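Local coordinates for protein D-ribulose-5-phosphate 3-epimerase, putative (PDB 1TQX) that probably interconverts D-ribulose 5-phosphate and D-xylulose 5-phosphate as a metal-dependent 3-epimerase built on a TIM barrel, at residues W34-D38 / I176-G180; E23-M27 / S203-A207; L182-T187 / Y212-M217. One frame throughout, in Å; residues are numbered along the deposited sequence.

Interaction 1 (W34-D38 / I176-G180). With ZN (zinc ion), chain D.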
# COMPACT_ATOMS: atom_id res chain seq x y z
N TRP A 34 6.74 3.64 -7.04
CA TRP A 34 5.49 2.88 -7.10
C TRP A 34 4.30 3.81 -7.29
O TRP A 34 4.38 5.01 -7.02
CB TRP A 34 5.27 2.14 -5.77
CG TRP A 34 6.16 0.97 -5.46
CD1 TRP A 34 7.37 0.67 -6.02
CD2 TRP A 34 5.91 -0.05 -4.49
NE1 TRP A 34 7.89 -0.47 -5.45
CE2 TRP A 34 7.01 -0.93 -4.51
CE3 TRP A 34 4.86 -0.30 -3.59
CZ2 TRP A 34 7.10 -2.04 -3.67
CZ3 TRP A 34 4.94 -1.41 -2.76
CH2 TRP A 34 6.05 -2.27 -2.80
N ILE A 35 3.19 3.24 -7.76
CA ILE A 35 1.94 3.99 -7.90
C ILE A 35 0.97 3.14 -7.09
O ILE A 35 0.81 1.95 -7.35
CB ILE A 35 1.48 4.16 -9.39
CG1 ILE A 35 0.31 5.15 -9.45
CG2 ILE A 35 1.09 2.83 -10.01
CD1 ILE A 35 0.68 6.55 -8.98
N HIS A 36 0.38 3.73 -6.06
CA HIS A 36 -0.54 3.02 -5.17
C HIS A 36 -1.98 3.12 -5.65
O HIS A 36 -2.56 4.21 -5.68
CB HIS A 36 -0.41 3.58 -3.75
CG HIS A 36 -1.02 2.71 -2.70
ND1 HIS A 36 -0.43 1.54 -2.27
CD2 HIS A 36 -2.16 2.84 -1.99
CE1 HIS A 36 -1.19 0.99 -1.35
NE2 HIS A 36 -2.24 1.75 -1.15
N LEU A 37 -2.56 1.97 -5.99
CA LEU A 37 -3.91 1.91 -6.52
C LEU A 37 -4.93 1.30 -5.54
O LEU A 37 -4.95 0.08 -5.34
CB LEU A 37 -3.89 1.09 -7.82
CG LEU A 37 -2.85 1.59 -8.83
CD1 LEU A 37 -2.49 0.51 -9.85
CD2 LEU A 37 -3.40 2.83 -9.52
N ASP A 38 -5.76 2.15 -4.95
CA ASP A 38 -6.77 1.70 -4.00
C ASP A 38 -8.07 1.23 -4.65
O ASP A 38 -8.79 2.02 -5.26
CB ASP A 38 -7.11 2.83 -3.01
CG ASP A 38 -5.99 3.10 -2.03
OD1 ASP A 38 -5.42 2.13 -1.49
OD2 ASP A 38 -5.67 4.28 -1.78
N ILE A 176 7.69 -2.80 5.07
CA ILE A 176 6.63 -2.30 5.93
C ILE A 176 6.11 -1.01 5.31
O ILE A 176 6.84 -0.04 5.14
CB ILE A 176 7.14 -2.05 7.37
CG1 ILE A 176 7.62 -3.37 7.98
CG2 ILE A 176 6.01 -1.47 8.22
CD1 ILE A 176 8.34 -3.23 9.32
N GLN A 177 4.83 -1.04 4.96
CA GLN A 177 4.18 0.08 4.30
C GLN A 177 3.17 0.76 5.24
O GLN A 177 2.47 0.09 6.00
CB GLN A 177 3.48 -0.47 3.04
CG GLN A 177 2.83 0.54 2.13
CD GLN A 177 2.28 -0.10 0.87
OE1 GLN A 177 1.61 -1.13 0.94
NE2 GLN A 177 2.57 0.50 -0.29
N VAL A 178 3.12 2.09 5.20
CA VAL A 178 2.19 2.84 6.04
C VAL A 178 1.27 3.58 5.09
O VAL A 178 1.71 4.06 4.04
CB VAL A 178 2.91 3.81 7.00
CG1 VAL A 178 3.59 3.01 8.10
CG2 VAL A 178 3.94 4.65 6.25
N ASP A 179 0.01 3.70 5.46
CA ASP A 179 -0.97 4.30 4.58
C ASP A 179 -2.08 5.01 5.36
O ASP A 179 -2.80 4.38 6.13
CB ASP A 179 -1.52 3.15 3.73
CG ASP A 179 -2.58 3.56 2.73
OD1 ASP A 179 -3.03 2.64 2.00
OD2 ASP A 179 -2.97 4.75 2.66
N GLY A 180 -2.20 6.32 5.15
CA GLY A 180 -3.22 7.09 5.85
C GLY A 180 -2.65 8.29 6.60
O GLY A 180 -2.09 8.15 7.68
ZN ZN D . -4.07 1.91 0.13
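The zinc site inside the TIM barrel joins strands 34-40 and 175-179, with His36 and Asp38 on one strand and Asp179 on the other. The two strands are not sheet neighbours. Their segment axes stay 11.5 Å apart and run at 57° to each other, so side chains and the metal bridge the interior. His36 NE2, Asp38 OD1 and Asp179 OD1 bind the zinc at 2.1 to 2.3 Å. Each carboxylate uses one oxygen, and its OD2 stays well beyond bonding distance. His70 completes the site. CG of His36 (chi1 -165°) and of Asp179 (chi1 179°) lies anti to the backbone N, which sends both groups inward to the metal. The imidazole and the Asp179 carboxylate stand almost perpendicular. His36 NE2 and Asp179 OD1 come within 3.4 Å because both hold the zinc; they are not hydrogen-bonded.

Two residues back along each strand, toward its N-terminal end, come Trp34 and Gln177. The extended Gln177 brings NE2 to 3.7 Å from His36 ND1 and 3.9 Å from Trp34 CZ3. Its amide is steeply tilted to both rings. Asp68 accepts hydrogen bonds from both Gln177 NE2 and His36 ND1. It is a second-shell residue whose bond to ND1 helps hold the imidazole with NE2 facing the metal. Asp38 and Asp179 are the predicted proton acceptor and donor. Asp38 OD1 and Asp179 OD1 lie 4.3 Å apart with the zinc between them, an arrangement consistent with acid-base epimerisation at a metal-held substrate.

Interaction 2 (E23-M27 / S203-A207)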
# COMPACT_ATOMS: atom_id res chain seq x y z
N GLU A 23 -1.97 11.60 -14.43
CA GLU A 23 -1.48 11.75 -13.07
C GLU A 23 -0.37 10.74 -12.74
O GLU A 23 0.60 11.08 -12.06
CB GLU A 23 -2.63 11.60 -12.08
CG GLU A 23 -3.67 12.72 -12.18
CD GLU A 23 -3.26 13.95 -11.39
OE1 GLU A 23 -2.07 14.32 -11.41
OE2 GLU A 23 -4.14 14.56 -10.76
N THR A 24 -0.52 9.52 -13.23
CA THR A 24 0.47 8.48 -12.97
C THR A 24 1.76 8.74 -13.74
O THR A 24 2.86 8.51 -13.21
CB THR A 24 -0.07 7.08 -13.36
OG1 THR A 24 -1.29 6.82 -12.64
CG2 THR A 24 0.95 6.00 -13.00
N GLN A 25 1.63 9.21 -14.97
CA GLN A 25 2.79 9.53 -15.79
C GLN A 25 3.55 10.67 -15.10
O GLN A 25 4.78 10.68 -15.08
CB GLN A 25 2.36 9.95 -17.20
CG GLN A 25 1.68 8.81 -17.98
CD GLN A 25 1.14 9.25 -19.33
OE1 GLN A 25 0.61 10.35 -19.48
NE2 GLN A 25 1.25 8.37 -20.33
N ARG A 26 2.80 11.60 -14.53
CA ARG A 26 3.39 12.73 -13.82
C ARG A 26 4.19 12.22 -12.62
O ARG A 26 5.34 12.59 -12.41
CB ARG A 26 2.28 13.68 -13.38
CG ARG A 26 2.73 14.93 -12.64
CD ARG A 26 1.50 15.65 -12.09
NE ARG A 26 1.80 16.36 -10.85
CZ ARG A 26 0.93 16.53 -9.87
NH1 ARG A 26 -0.31 16.05 -9.99
NH2 ARG A 26 1.28 17.19 -8.77
N MET A 27 3.58 11.35 -11.81
CA MET A 27 4.27 10.80 -10.65
C MET A 27 5.52 10.05 -11.10
O MET A 27 6.57 10.11 -10.46
CB MET A 27 3.34 9.85 -9.88
CG MET A 27 2.19 10.55 -9.15
SD MET A 27 2.80 11.77 -7.94
CE MET A 27 2.44 13.30 -8.80
N SER A 203 -1.00 14.79 0.64
CA SER A 203 0.26 15.51 0.80
C SER A 203 1.10 15.63 -0.47
O SER A 203 1.97 16.51 -0.56
CB SER A 203 1.10 14.89 1.92
OG SER A 203 1.66 13.64 1.55
N ILE A 204 0.87 14.74 -1.43
CA ILE A 204 1.62 14.80 -2.68
C ILE A 204 0.79 15.45 -3.79
O ILE A 204 1.25 16.40 -4.44
CB ILE A 204 2.07 13.38 -3.12
CG1 ILE A 204 3.18 12.88 -2.19
CG2 ILE A 204 2.58 13.41 -4.56
CD1 ILE A 204 3.66 11.47 -2.48
N PHE A 205 -0.43 14.97 -4.01
CA PHE A 205 -1.26 15.52 -5.07
C PHE A 205 -1.79 16.94 -4.83
O PHE A 205 -2.26 17.59 -5.76
CB PHE A 205 -2.42 14.57 -5.40
CG PHE A 205 -1.98 13.33 -6.13
CD1 PHE A 205 -1.82 12.12 -5.46
CD2 PHE A 205 -1.66 13.39 -7.49
CE1 PHE A 205 -1.34 10.98 -6.14
CE2 PHE A 205 -1.18 12.27 -8.17
CZ PHE A 205 -1.01 11.06 -7.49
N ASN A 206 -1.72 17.41 -3.59
CA ASN A 206 -2.17 18.77 -3.29
C ASN A 206 -0.99 19.62 -2.85
O ASN A 206 -1.15 20.73 -2.35
CB ASN A 206 -3.24 18.76 -2.18
CG ASN A 206 -4.52 18.07 -2.61
OD1 ASN A 206 -5.09 18.40 -3.65
ND2 ASN A 206 -4.98 17.12 -1.81
N ALA A 207 0.22 19.10 -3.07
CA ALA A 207 1.43 19.81 -2.70
C ALA A 207 1.72 20.99 -3.62
O ALA A 207 1.31 21.00 -4.78
CB ALA A 207 2.62 18.86 -2.70
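Glu23 meets the ring of Phe205 at its edge, with OE1 near the ring plane and 3.9 Å from CE2. The carboxylate is turned steeply to the ring. Its other oxygen, OE2, accepts a hydrogen bond from the backbone N of Asn16, so the group is held at both oxygens. The second hold comes from Arg26, one turn of helix further on. Arg26 NH1 gives a salt bridge to Glu23 OE1 at 2.8 Å. The bond is bent, 138° at the hydrogen, but it lies close to the guanidinium plane and uses the syn lone pair of OE1.

Arg26 has CG anti to the backbone N (chi1 -179°), which carries its guanidinium to 203-207. There NH1 also comes to the edge of the Phe205 ring, 3.9 Å from CD2. The guanidinium is steeply turned to the ring, so the two groups do not stack. The salt-bridged pair therefore borders one side of the ring.

Met27 makes the main apolar contact. Its CG packs 3.6 Å from Phe205 CZ. The chain bends at chi2 (-59°) and again at chi3. This keeps SD by the ring and brings CE back, close to Phe205 CE2 and over the centre of one guanidinium face of Arg26. SD sits 4.5 Å from the ring centroid, obliquely placed, in a Met-aromatic contact. SD also touches Ile204 CG2 at 3.8 Å.

The contact packs the first barrel helix, 20-29, on the short helix 202-205. That helix directly follows Gly201 and includes Thr202, both predicted to bind substrate. Strand 7-10 adjoins: Pro10 touches Met27, Ile204 and Phe205. Helix 210-223 flanks it, with Pro210 against Arg26 and Ile214 against Ile204.

Interaction 3 (L182-T187 / Y212-M217)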
# COMPACT_ATOMS: atom_id res chain seq x y z
N LEU A 182 -0.11 10.29 5.66
CA LEU A 182 1.33 10.47 5.57
C LEU A 182 1.70 11.81 4.93
O LEU A 182 1.20 12.16 3.86
CB LEU A 182 1.98 9.34 4.76
CG LEU A 182 2.39 8.07 5.51
CD1 LEU A 182 3.43 8.42 6.59
CD2 LEU A 182 1.18 7.41 6.14
N ASN A 183 2.56 12.56 5.61
CA ASN A 183 3.05 13.83 5.09
C ASN A 183 4.53 13.88 5.46
O ASN A 183 5.06 12.88 5.95
CB ASN A 183 2.25 15.01 5.68
CG ASN A 183 2.21 15.01 7.19
OD1 ASN A 183 1.22 15.43 7.79
ND2 ASN A 183 3.27 14.54 7.81
N ILE A 184 5.20 15.00 5.24
CA ILE A 184 6.63 15.04 5.55
C ILE A 184 6.95 14.65 6.99
O ILE A 184 7.84 13.82 7.24
CB ILE A 184 7.24 16.43 5.23
CG1 ILE A 184 7.32 16.60 3.71
CG2 ILE A 184 8.63 16.57 5.86
CD1 ILE A 184 7.82 17.97 3.25
N GLU A 185 6.21 15.21 7.95
CA GLU A 185 6.46 14.92 9.35
C GLU A 185 6.11 13.50 9.79
O GLU A 185 6.86 12.88 10.55
CB GLU A 185 5.73 15.92 10.25
CG GLU A 185 6.12 15.80 11.72
CD GLU A 185 5.42 16.80 12.62
OE1 GLU A 185 5.76 16.85 13.81
OE2 GLU A 185 4.53 17.52 12.14
N THR A 186 4.96 12.98 9.34
CA THR A 186 4.57 11.63 9.74
C THR A 186 5.35 10.56 8.98
O THR A 186 5.37 9.39 9.39
CB THR A 186 3.04 11.40 9.60
OG1 THR A 186 2.64 11.61 8.25
CG2 THR A 186 2.29 12.38 10.52
N THR A 187 6.00 10.95 7.89
CA THR A 187 6.81 9.99 7.14
C THR A 187 8.08 9.79 7.97
O THR A 187 8.55 8.66 8.14
CB THR A 187 7.19 10.53 5.74
OG1 THR A 187 6.05 10.48 4.87
CG2 THR A 187 8.30 9.68 5.14
N TYR A 212 9.44 18.06 -4.41
CA TYR A 212 10.08 18.41 -3.14
C TYR A 212 9.58 17.48 -2.04
O TYR A 212 10.37 16.95 -1.27
CB TYR A 212 9.76 19.86 -2.76
CG TYR A 212 10.01 20.18 -1.30
CD1 TYR A 212 11.30 20.28 -0.79
CD2 TYR A 212 8.95 20.35 -0.41
CE1 TYR A 212 11.53 20.55 0.57
CE2 TYR A 212 9.16 20.61 0.94
CZ TYR A 212 10.45 20.71 1.42
OH TYR A 212 10.65 20.95 2.77
N VAL A 213 8.27 17.30 -1.97
CA VAL A 213 7.68 16.43 -0.95
C VAL A 213 8.16 14.98 -1.10
O VAL A 213 8.56 14.35 -0.12
CB VAL A 213 6.14 16.46 -1.00
CG1 VAL A 213 5.57 15.45 -0.00
CG2 VAL A 213 5.63 17.87 -0.67
N ILE A 214 8.12 14.47 -2.32
CA ILE A 214 8.56 13.10 -2.59
C ILE A 214 10.03 12.89 -2.21
O ILE A 214 10.35 11.93 -1.50
CB ILE A 214 8.37 12.75 -4.10
CG1 ILE A 214 6.87 12.66 -4.41
CG2 ILE A 214 9.08 11.43 -4.43
CD1 ILE A 214 6.56 12.44 -5.88
N ASP A 215 10.92 13.77 -2.66
CA ASP A 215 12.34 13.63 -2.33
C ASP A 215 12.60 13.75 -0.83
O ASP A 215 13.38 12.98 -0.26
CB ASP A 215 13.18 14.68 -3.07
CG ASP A 215 13.13 14.52 -4.58
OD1 ASP A 215 12.76 13.43 -5.06
OD2 ASP A 215 13.47 15.49 -5.29
N THR A 216 11.95 14.72 -0.20
CA THR A 216 12.12 14.92 1.23
C THR A 216 11.73 13.66 1.98
O THR A 216 12.43 13.22 2.89
CB THR A 216 11.26 16.10 1.74
OG1 THR A 216 11.69 17.31 1.12
CG2 THR A 216 11.37 16.23 3.26
N MET A 217 10.60 13.07 1.58
CA MET A 217 10.12 11.85 2.21
C MET A 217 11.11 10.70 2.03
O MET A 217 11.42 9.98 2.97
CB MET A 217 8.77 11.43 1.61
CG MET A 217 7.58 12.34 1.93
SD MET A 217 6.07 11.74 1.09
CE MET A 217 4.77 12.51 2.07
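Of the two segments, Ile184 and Met217 have the nearest CA atoms, 5.8 Å apart, just past the N-cap residue Asn183. Two successive outer helices of the TIM barrel, 184-193 and 210-223, pack here, the first starting soon after Gly181, a predicted substrate-binding residue. Ile184 reaches across to the second helix. Its CG2 meets Thr216 CG2 at 3.8 Å, and its CD1 lies 3.8 Å from Tyr212 CE2. Ile184 crosses both side chains at about a right angle.

Met217 approaches from the other helix with its chain extended beyond CG (chi2 177°). This carries CE to the start of helix 184-193, 3.7 Å from Asn183 C. CE is also 3.7 Å from Thr187 OG1, while the Thr187 methyl CG2 packs on Met217 CB.

The threonine hydroxyls are used within their own segments. Thr187 OG1 donates to Asn183 O at 2.8 Å, from above the carbonyl plane, and Thr187 N bonds the same oxygen. Thr216 OG1 likewise donates to Tyr212 O at 2.8 Å. Thr216 N reaches that oxygen from the opposite face of its plane.

No hydrogen bond passes between the segments. Thr216 turns its methyl to Ile184, whereas Thr187 meets Met217 with both OG1 and CG2. The two segments thus meet by van der Waals packing, with these hydroxyl bonds kept within each.

How the interactions relate
The three contacts lie 13 to 14 Å apart, centre to centre, in one TIM barrel. Interaction 1 is in the interior at the zinc, while interactions 2 and 3 belong to the helical layer outside the strands. Along the chain, interaction 1 is nested within the loop closed by interaction 2 and closes before interaction 3 opens; interactions 2 and 3 alternate. Ile35 of interaction 1 packs on Thr24 and Met27 of interaction 2. Ser203 ties interaction 2 to interaction 3 through a probable hydrogen bond to Leu182 O. Metal-bearing strands are thus packed together with helices next to them in the chain, before strand 34-40 and after strand 175-179.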